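Local coordinates for protein 3-deoxy-manno-octulosonate cytidylyltransferase (Escherichia coli, PDB 1H7H) that catalyses the transfer of CMP from CTP to the sugar acid KDO, releasing diphosphate, probably activating it for incorporation into bacterial lipopolysaccharide, at residues A3-P8 with A44-A49; I91-Q96 with T109-M114. One frame throughout, in Å; residues are numbered along the deposited sequence.

Contact 1 of 2, residues A3-P8 with A44-A49. With CDP (cytidine-5'-diphosphate), chain C.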
loop_
_atom_site.group_PDB
_atom_site.type_symbol
_atom_site.label_atom_id
_atom_site.label_comp_id
_atom_site.label_asym_id
_atom_site.label_seq_id
_atom_site.Cartn_x
_atom_site.Cartn_y
_atom_site.Cartn_z
ATOM N N ALA A 3 -25.629 9.106 -12.863
ATOM C CA ALA A 3 -25.152 8.665 -11.567
ATOM C C ALA A 3 -26.310 8.505 -10.610
ATOM O O ALA A 3 -27.213 9.337 -10.578
ATOM C CB ALA A 3 -24.165 9.675 -11.009
ATOM N N VAL A 4 -26.292 7.425 -9.836
ATOM C CA VAL A 4 -27.334 7.187 -8.845
ATOM C C VAL A 4 -26.698 6.877 -7.491
ATOM O O VAL A 4 -25.557 6.424 -7.420
ATOM C CB VAL A 4 -28.284 6.018 -9.240
ATOM C CG1 VAL A 4 -28.861 6.244 -10.635
ATOM C CG2 VAL A 4 -27.567 4.687 -9.157
ATOM N N ILE A 5 -27.430 7.157 -6.418
ATOM C CA ILE A 5 -26.944 6.880 -5.075
ATOM C C ILE A 5 -27.736 5.717 -4.503
ATOM O O ILE A 5 -28.962 5.677 -4.616
ATOM C CB ILE A 5 -27.085 8.106 -4.140
ATOM C CG1 ILE A 5 -26.098 9.197 -4.548
ATOM C CG2 ILE A 5 -26.855 7.706 -2.688
ATOM C CD1 ILE A 5 -26.226 10.462 -3.743
ATOM N N VAL A 6 -27.015 4.739 -3.959
ATOM C CA VAL A 6 -27.616 3.561 -3.346
ATOM C C VAL A 6 -27.199 3.568 -1.877
ATOM O O VAL A 6 -26.019 3.722 -1.557
ATOM C CB VAL A 6 -27.131 2.249 -4.017
ATOM C CG1 VAL A 6 -27.772 1.048 -3.357
ATOM C CG2 VAL A 6 -27.451 2.260 -5.503
ATOM N N ILE A 7 -28.180 3.436 -0.993
ATOM C CA ILE A 7 -27.947 3.434 0.445
ATOM C C ILE A 7 -28.313 2.077 1.022
ATOM O O ILE A 7 -29.494 1.780 1.207
ATOM C CB ILE A 7 -28.818 4.498 1.149
ATOM C CG1 ILE A 7 -28.505 5.887 0.597
ATOM C CG2 ILE A 7 -28.610 4.453 2.667
ATOM C CD1 ILE A 7 -29.563 6.897 0.902
ATOM N N PRO A 8 -27.316 1.204 1.247
ATOM C CA PRO A 8 -27.580 -0.126 1.811
ATOM C C PRO A 8 -28.031 0.054 3.262
ATOM O O PRO A 8 -27.354 0.728 4.045
ATOM C CB PRO A 8 -26.211 -0.817 1.749
ATOM C CG PRO A 8 -25.476 -0.089 0.663
ATOM C CD PRO A 8 -25.897 1.344 0.861
ATOM N N ALA A 44 -29.252 11.401 -10.460
ATOM C CA ALA A 44 -30.564 11.142 -11.048
ATOM C C ALA A 44 -31.560 10.524 -10.085
ATOM O O ALA A 44 -32.704 10.970 -9.999
ATOM C CB ALA A 44 -30.420 10.248 -12.267
ATOM N N GLU A 45 -31.139 9.475 -9.383
ATOM C CA GLU A 45 -32.018 8.786 -8.445
ATOM C C GLU A 45 -31.287 8.379 -7.180
ATOM O O GLU A 45 -30.079 8.165 -7.189
ATOM C CB GLU A 45 -32.580 7.506 -9.073
ATOM C CG GLU A 45 -33.228 7.651 -10.434
ATOM C CD GLU A 45 -33.424 6.312 -11.122
ATOM O OE1 GLU A 45 -33.925 5.369 -10.475
ATOM O OE2 GLU A 45 -33.068 6.196 -12.315
ATOM N N VAL A 46 -32.050 8.232 -6.103
ATOM C CA VAL A 46 -31.527 7.803 -4.818
ATOM C C VAL A 46 -32.364 6.601 -4.406
ATOM O O VAL A 46 -33.594 6.673 -4.372
ATOM C CB VAL A 46 -31.657 8.895 -3.733
ATOM C CG1 VAL A 46 -31.151 8.367 -2.397
ATOM C CG2 VAL A 46 -30.882 10.140 -4.135
ATOM N N TRP A 47 -31.691 5.494 -4.107
ATOM C CA TRP A 47 -32.358 4.257 -3.704
ATOM C C TRP A 47 -31.850 3.743 -2.376
ATOM O O TRP A 47 -30.714 3.995 -2.002
ATOM C CB TRP A 47 -32.093 3.151 -4.723
ATOM C CG TRP A 47 -32.746 3.346 -6.036
ATOM C CD1 TRP A 47 -32.320 4.144 -7.066
ATOM C CD2 TRP A 47 -33.942 2.714 -6.482
ATOM N NE1 TRP A 47 -33.182 4.040 -8.127
ATOM C CE2 TRP A 47 -34.186 3.169 -7.797
ATOM C CE3 TRP A 47 -34.831 1.802 -5.899
ATOM C CZ2 TRP A 47 -35.292 2.743 -8.539
ATOM C CZ3 TRP A 47 -35.928 1.378 -6.634
ATOM C CH2 TRP A 47 -36.148 1.849 -7.945
ATOM N N VAL A 48 -32.680 2.949 -1.713
ATOM C CA VAL A 48 -32.329 2.324 -0.450
ATOM C C VAL A 48 -32.416 0.827 -0.700
ATOM O O VAL A 48 -33.465 0.326 -1.105
ATOM C CB VAL A 48 -33.319 2.697 0.673
ATOM C CG1 VAL A 48 -33.090 1.820 1.899
ATOM C CG2 VAL A 48 -33.176 4.162 1.030
ATOM N N ALA A 49 -31.294 0.132 -0.525
ATOM C CA ALA A 49 -31.239 -1.312 -0.722
ATOM C C ALA A 49 -31.373 -1.968 0.644
ATOM O O ALA A 49 -30.598 -1.679 1.549
ATOM C CB ALA A 49 -29.925 -1.704 -1.380
HETATM O O3B CDP C . -23.547 -4.506 9.276
HETATM P PB CDP C . -23.130 -3.099 9.935
HETATM O O1B CDP C . -24.017 -2.012 9.400
HETATM O O2B CDP C . -23.318 -3.188 11.418
HETATM O O3A CDP C . -21.570 -2.802 9.620
HETATM P PA CDP C . -21.260 -1.462 8.771
HETATM O O1A CDP C . -19.784 -1.312 8.574
HETATM O O2A CDP C . -21.782 -0.243 9.473
HETATM O "O5'" CDP C . -21.998 -1.559 7.345
HETATM C "C5'" CDP C . -21.782 -0.597 6.301
HETATM C "C4'" CDP C . -23.090 -0.328 5.474
HETATM O "O4'" CDP C . -23.393 -1.424 4.567
HETATM C "C3'" CDP C . -24.355 -0.160 6.349
HETATM O "O3'" CDP C . -25.259 0.757 5.691
HETATM C "C2'" CDP C . -24.905 -1.593 6.394
HETATM O "O2'" CDP C . -26.299 -1.696 6.741
HETATM C "C1'" CDP C . -24.607 -2.152 4.974
HETATM N N1 CDP C . -24.495 -3.630 4.970
HETATM C C2 CDP C . -25.319 -4.379 4.170
HETATM O O2 CDP C . -26.169 -3.890 3.432
HETATM N N3 CDP C . -25.220 -5.827 4.163
HETATM C C4 CDP C . -24.371 -6.458 4.890
HETATM N N4 CDP C . -24.285 -7.771 4.881
HETATM C C5 CDP C . -23.480 -5.627 5.753
HETATM C C6 CDP C . -23.576 -4.276 5.758
#
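Ile7 and Val46 meet diagonally on one face of two parallel strands, 3-8 and 45-50, which the helix 29-38 joins into a beta-alpha-beta crossover of the Rossmann-like cytidylyltransferase sheet. Their side chains meet at a slant: Ile7 CG1 stands anti to its carbonyl carbon (chi1 -59°), and the extended chain beyond it carries CD1 back along the strand to 3.9 Å from Val46 CG1. Val48 lies directly opposite Ile7; between the two side chains the closest pair is Val48 CG2 and Ile7 CB at 4.4 Å, while Val48 CG1 sits 3.7 Å from the carbonyl oxygen O of Ile7. Helix 29-38 covers these three side chains, with Ile30 and Val33 against Ile7 and Tyr34 against Val46 and Val48; Ile5, on the same face, packs on Ile93 and Leu95. The other face bears Val6, whose CG1 leans forward to reach the Ala49 methyl CB at 4.0 Å; Leu80 and Val83 of helix 76-86 cover Val6 here. Trp47 and Glu45, two residues apart on one strand, lie on this same face. The indole NE1 of Trp47 is bonded to Glu45 OE1 at 2.8 Å, with the oxygen close to the ring plane but the nitrogen above the plane of the carboxylate. This bond probably limits rotation of the indole, while the other carboxylate oxygen makes a salt bridge with Lys2. Between the faces, Ile5 and Ile7 each bond through both N and O, as in the bond from Trp47 N to Ile5 O, 2.8 Å. Strand 3-8 ends at the nucleotide: Pro8 CB lies 3.5 Å from the cytosine O2 of CDP, and Pro8 O accepts the ribose O3' hydroxyl at 2.7 Å.

Contact 2 of 2, residues I91-Q96 with T109-M114. With CDP (cytidine-5'-diphosphate), chain C.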
loop_
_atom_site.group_PDB
_atom_site.type_symbol
_atom_site.label_atom_id
_atom_site.label_comp_id
_atom_site.label_asym_id
_atom_site.label_seq_id
_atom_site.Cartn_x
_atom_site.Cartn_y
_atom_site.Cartn_z
ATOM N N ILE A 91 -22.432 5.460 -13.094
ATOM C CA ILE A 91 -21.717 5.634 -11.829
ATOM C C ILE A 91 -22.626 5.358 -10.627
ATOM O O ILE A 91 -23.681 5.977 -10.484
ATOM C CB ILE A 91 -21.175 7.086 -11.704
ATOM C CG1 ILE A 91 -20.168 7.376 -12.814
ATOM C CG2 ILE A 91 -20.535 7.300 -10.349
ATOM C CD1 ILE A 91 -19.751 8.818 -12.897
ATOM N N TYR A 92 -22.222 4.421 -9.773
ATOM C CA TYR A 92 -22.986 4.088 -8.570
ATOM C C TYR A 92 -22.249 4.583 -7.334
ATOM O O TYR A 92 -21.059 4.313 -7.159
ATOM C CB TYR A 92 -23.180 2.577 -8.442
ATOM C CG TYR A 92 -23.996 1.975 -9.550
ATOM C CD1 TYR A 92 -23.413 1.657 -10.776
ATOM C CD2 TYR A 92 -25.362 1.753 -9.388
ATOM C CE1 TYR A 92 -24.171 1.135 -11.813
ATOM C CE2 TYR A 92 -26.129 1.234 -10.415
ATOM C CZ TYR A 92 -25.529 0.927 -11.624
ATOM O OH TYR A 92 -26.287 0.416 -12.645
ATOM N N ILE A 93 -22.946 5.320 -6.480
ATOM C CA ILE A 93 -22.338 5.824 -5.259
ATOM C C ILE A 93 -22.927 5.055 -4.087
ATOM O O ILE A 93 -24.150 4.929 -3.961
ATOM C CB ILE A 93 -22.563 7.344 -5.087
ATOM C CG1 ILE A 93 -21.857 8.096 -6.213
ATOM C CG2 ILE A 93 -22.024 7.816 -3.740
ATOM C CD1 ILE A 93 -22.123 9.575 -6.218
ATOM N N ASN A 94 -22.048 4.497 -3.264
ATOM C CA ASN A 94 -22.463 3.728 -2.104
ATOM C C ASN A 94 -22.356 4.568 -0.839
ATOM O O ASN A 94 -21.262 4.958 -0.438
ATOM C CB ASN A 94 -21.591 2.484 -1.971
ATOM C CG ASN A 94 -22.277 1.379 -1.208
ATOM O OD1 ASN A 94 -23.448 1.084 -1.445
ATOM N ND2 ASN A 94 -21.555 0.752 -0.292
ATOM N N LEU A 95 -23.497 4.876 -0.235
ATOM C CA LEU A 95 -23.543 5.658 0.993
ATOM C C LEU A 95 -23.942 4.770 2.154
ATOM O O LEU A 95 -24.802 3.904 2.012
ATOM C CB LEU A 95 -24.575 6.773 0.893
ATOM C CG LEU A 95 -24.234 8.059 0.163
ATOM C CD1 LEU A 95 -25.353 9.061 0.447
ATOM C CD2 LEU A 95 -22.912 8.594 0.679
ATOM N N GLN A 96 -23.347 5.018 3.313
ATOM C CA GLN A 96 -23.648 4.249 4.513
ATOM C C GLN A 96 -24.987 4.668 5.099
ATOM O O GLN A 96 -25.269 5.860 5.239
ATOM C CB GLN A 96 -22.542 4.453 5.544
ATOM C CG GLN A 96 -21.157 4.110 5.021
ATOM C CD GLN A 96 -21.015 2.635 4.695
ATOM O OE1 GLN A 96 -20.529 1.862 5.518
ATOM N NE2 GLN A 96 -21.456 2.232 3.500
ATOM N N THR A 109 -17.837 16.116 -4.429
ATOM C CA THR A 109 -16.390 16.113 -4.683
ATOM C C THR A 109 -16.027 14.772 -5.311
ATOM O O THR A 109 -15.280 14.697 -6.289
ATOM C CB THR A 109 -15.589 16.248 -3.359
ATOM O OG1 THR A 109 -15.883 17.504 -2.740
ATOM C CG2 THR A 109 -14.087 16.167 -3.620
ATOM N N LEU A 110 -16.593 13.718 -4.735
ATOM C CA LEU A 110 -16.382 12.348 -5.173
ATOM C C LEU A 110 -16.889 12.148 -6.596
ATOM O O LEU A 110 -16.196 11.569 -7.431
ATOM C CB LEU A 110 -17.125 11.415 -4.220
ATOM C CG LEU A 110 -16.929 9.913 -4.335
ATOM C CD1 LEU A 110 -15.480 9.573 -4.055
ATOM C CD2 LEU A 110 -17.842 9.227 -3.336
ATOM N N LEU A 111 -18.086 12.666 -6.867
ATOM C CA LEU A 111 -18.721 12.550 -8.183
ATOM C C LEU A 111 -17.966 13.334 -9.249
ATOM O O LEU A 111 -17.855 12.885 -10.394
ATOM C CB LEU A 111 -20.173 13.045 -8.123
ATOM C CG LEU A 111 -21.263 12.196 -8.784
ATOM C CD1 LEU A 111 -22.544 13.007 -8.859
ATOM C CD2 LEU A 111 -20.849 11.752 -10.171
ATOM N N GLN A 112 -17.486 14.520 -8.882
ATOM C CA GLN A 112 -16.738 15.363 -9.810
ATOM C C GLN A 112 -15.418 14.681 -10.173
ATOM O O GLN A 112 -14.958 14.770 -11.311
ATOM C CB GLN A 112 -16.472 16.739 -9.196
ATOM C CG GLN A 112 -15.912 17.773 -10.179
ATOM C CD GLN A 112 -16.852 18.044 -11.351
ATOM O OE1 GLN A 112 -17.823 18.794 -11.226
ATOM N NE2 GLN A 112 -16.566 17.428 -12.497
ATOM N N GLY A 113 -14.829 13.985 -9.202
ATOM C CA GLY A 113 -13.584 13.283 -9.446
ATOM C C GLY A 113 -13.774 12.203 -10.490
ATOM O O GLY A 113 -12.950 12.051 -11.392
ATOM N N MET A 114 -14.883 11.476 -10.385
ATOM C CA MET A 114 -15.210 10.402 -11.322
ATOM C C MET A 114 -15.456 10.940 -12.726
ATOM O O MET A 114 -15.005 10.356 -13.714
ATOM C CB MET A 114 -16.445 9.635 -10.848
ATOM C CG MET A 114 -16.220 8.772 -9.626
ATOM S SD MET A 114 -15.167 7.377 -9.986
ATOM C CE MET A 114 -16.311 6.277 -10.708
HETATM O O3B CDP C . -23.547 -4.506 9.276
HETATM P PB CDP C . -23.130 -3.099 9.935
HETATM O O1B CDP C . -24.017 -2.012 9.400
HETATM O O2B CDP C . -23.318 -3.188 11.418
HETATM O O3A CDP C . -21.570 -2.802 9.620
HETATM P PA CDP C . -21.260 -1.462 8.771
HETATM O O1A CDP C . -19.784 -1.312 8.574
HETATM O O2A CDP C . -21.782 -0.243 9.473
HETATM O "O5'" CDP C . -21.998 -1.559 7.345
HETATM C "C5'" CDP C . -21.782 -0.597 6.301
HETATM C "C4'" CDP C . -23.090 -0.328 5.474
HETATM O "O4'" CDP C . -23.393 -1.424 4.567
HETATM C "C3'" CDP C . -24.355 -0.160 6.349
HETATM O "O3'" CDP C . -25.259 0.757 5.691
HETATM C "C2'" CDP C . -24.905 -1.593 6.394
HETATM O "O2'" CDP C . -26.299 -1.696 6.741
HETATM C "C1'" CDP C . -24.607 -2.152 4.974
HETATM N N1 CDP C . -24.495 -3.630 4.970
HETATM C C2 CDP C . -25.319 -4.379 4.170
HETATM O O2 CDP C . -26.169 -3.890 3.432
HETATM N N3 CDP C . -25.220 -5.827 4.163
HETATM C C4 CDP C . -24.371 -6.458 4.890
HETATM N N4 CDP C . -24.285 -7.771 4.881
HETATM C C5 CDP C . -23.480 -5.627 5.753
HETATM C C6 CDP C . -23.576 -4.276 5.758
#
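Leu111 meets Ile93 in an unusual posture: its first torsion of -134° lies well off a staggered value, and its branch carbon CG, not a methyl, comes closest, 3.8 Å from Ile93 CD1. The two side chains are nearly perpendicular. This is helix-on-sheet packing in the Rossmann-like alpha/beta fold of the GT-A clan. Segment 109-114, within helix 104-116, runs at 153° to strand 91-94, on the chain's way to the parallel strand 122-129, two places along the sheet. No hydrogen bond spans the interface, which rests on apolar groups. Ile91 CD1 touches two residues about one turn apart on the helix, lying 4.0 Å from Met114 CB and 4.2 Å from Leu111 CD2. Ile91 and Met114 run alongside each other, pointing opposite ways, while Met114, which folds back on itself at its second and third torsions, also touches Ala177 of strand 169-179. Leu110 serves two strands in the same way: its CD2 lies 4.4 Å from Ile93 CG2, and its side chain also packs on Ile175 and Ala177. Beyond the strand, the chain reaches the nucleotide. Gln96 is bent at chi2 (-65°), which turns its amide to the ribose side of CDP. With only a methyl at Gln96, as in an alanine here, the ribose would probably lose its cover on this side, leaving a gap beside C4' and C5'. The exact position of the amide is doubtful, because OE1 is modelled too close to the sugar; taken as it stands, it puts Gln96 CD some 3.7 Å from CDP C4' and Gln96 NE2 some 3.6 Å from the same carbon.

Contacts 1 and 2 follow one another along the chain, their centres about 11 Å apart, and share the central mixed sheet of the cytidylyltransferase fold. Strands 3-8 and 91-94 are neighbours in it, so contact 1 extends the sheet outward to strand 45-50, whereas contact 2 covers it with helix 104-116. The two are joined directly by backbone pairs, Val6 N to Ile93 O at 2.9 Å and Val4 O to Ile93 N at 3.0 Å, both probable hydrogen bonds. CDP lies at the carboxy-terminal ends of these parallel strands, as is common in Rossmann-like folds, reached by Pro8 at the end of one and by Gln96 just beyond the other, with Arg10 and Gly97 adding backbone bonds.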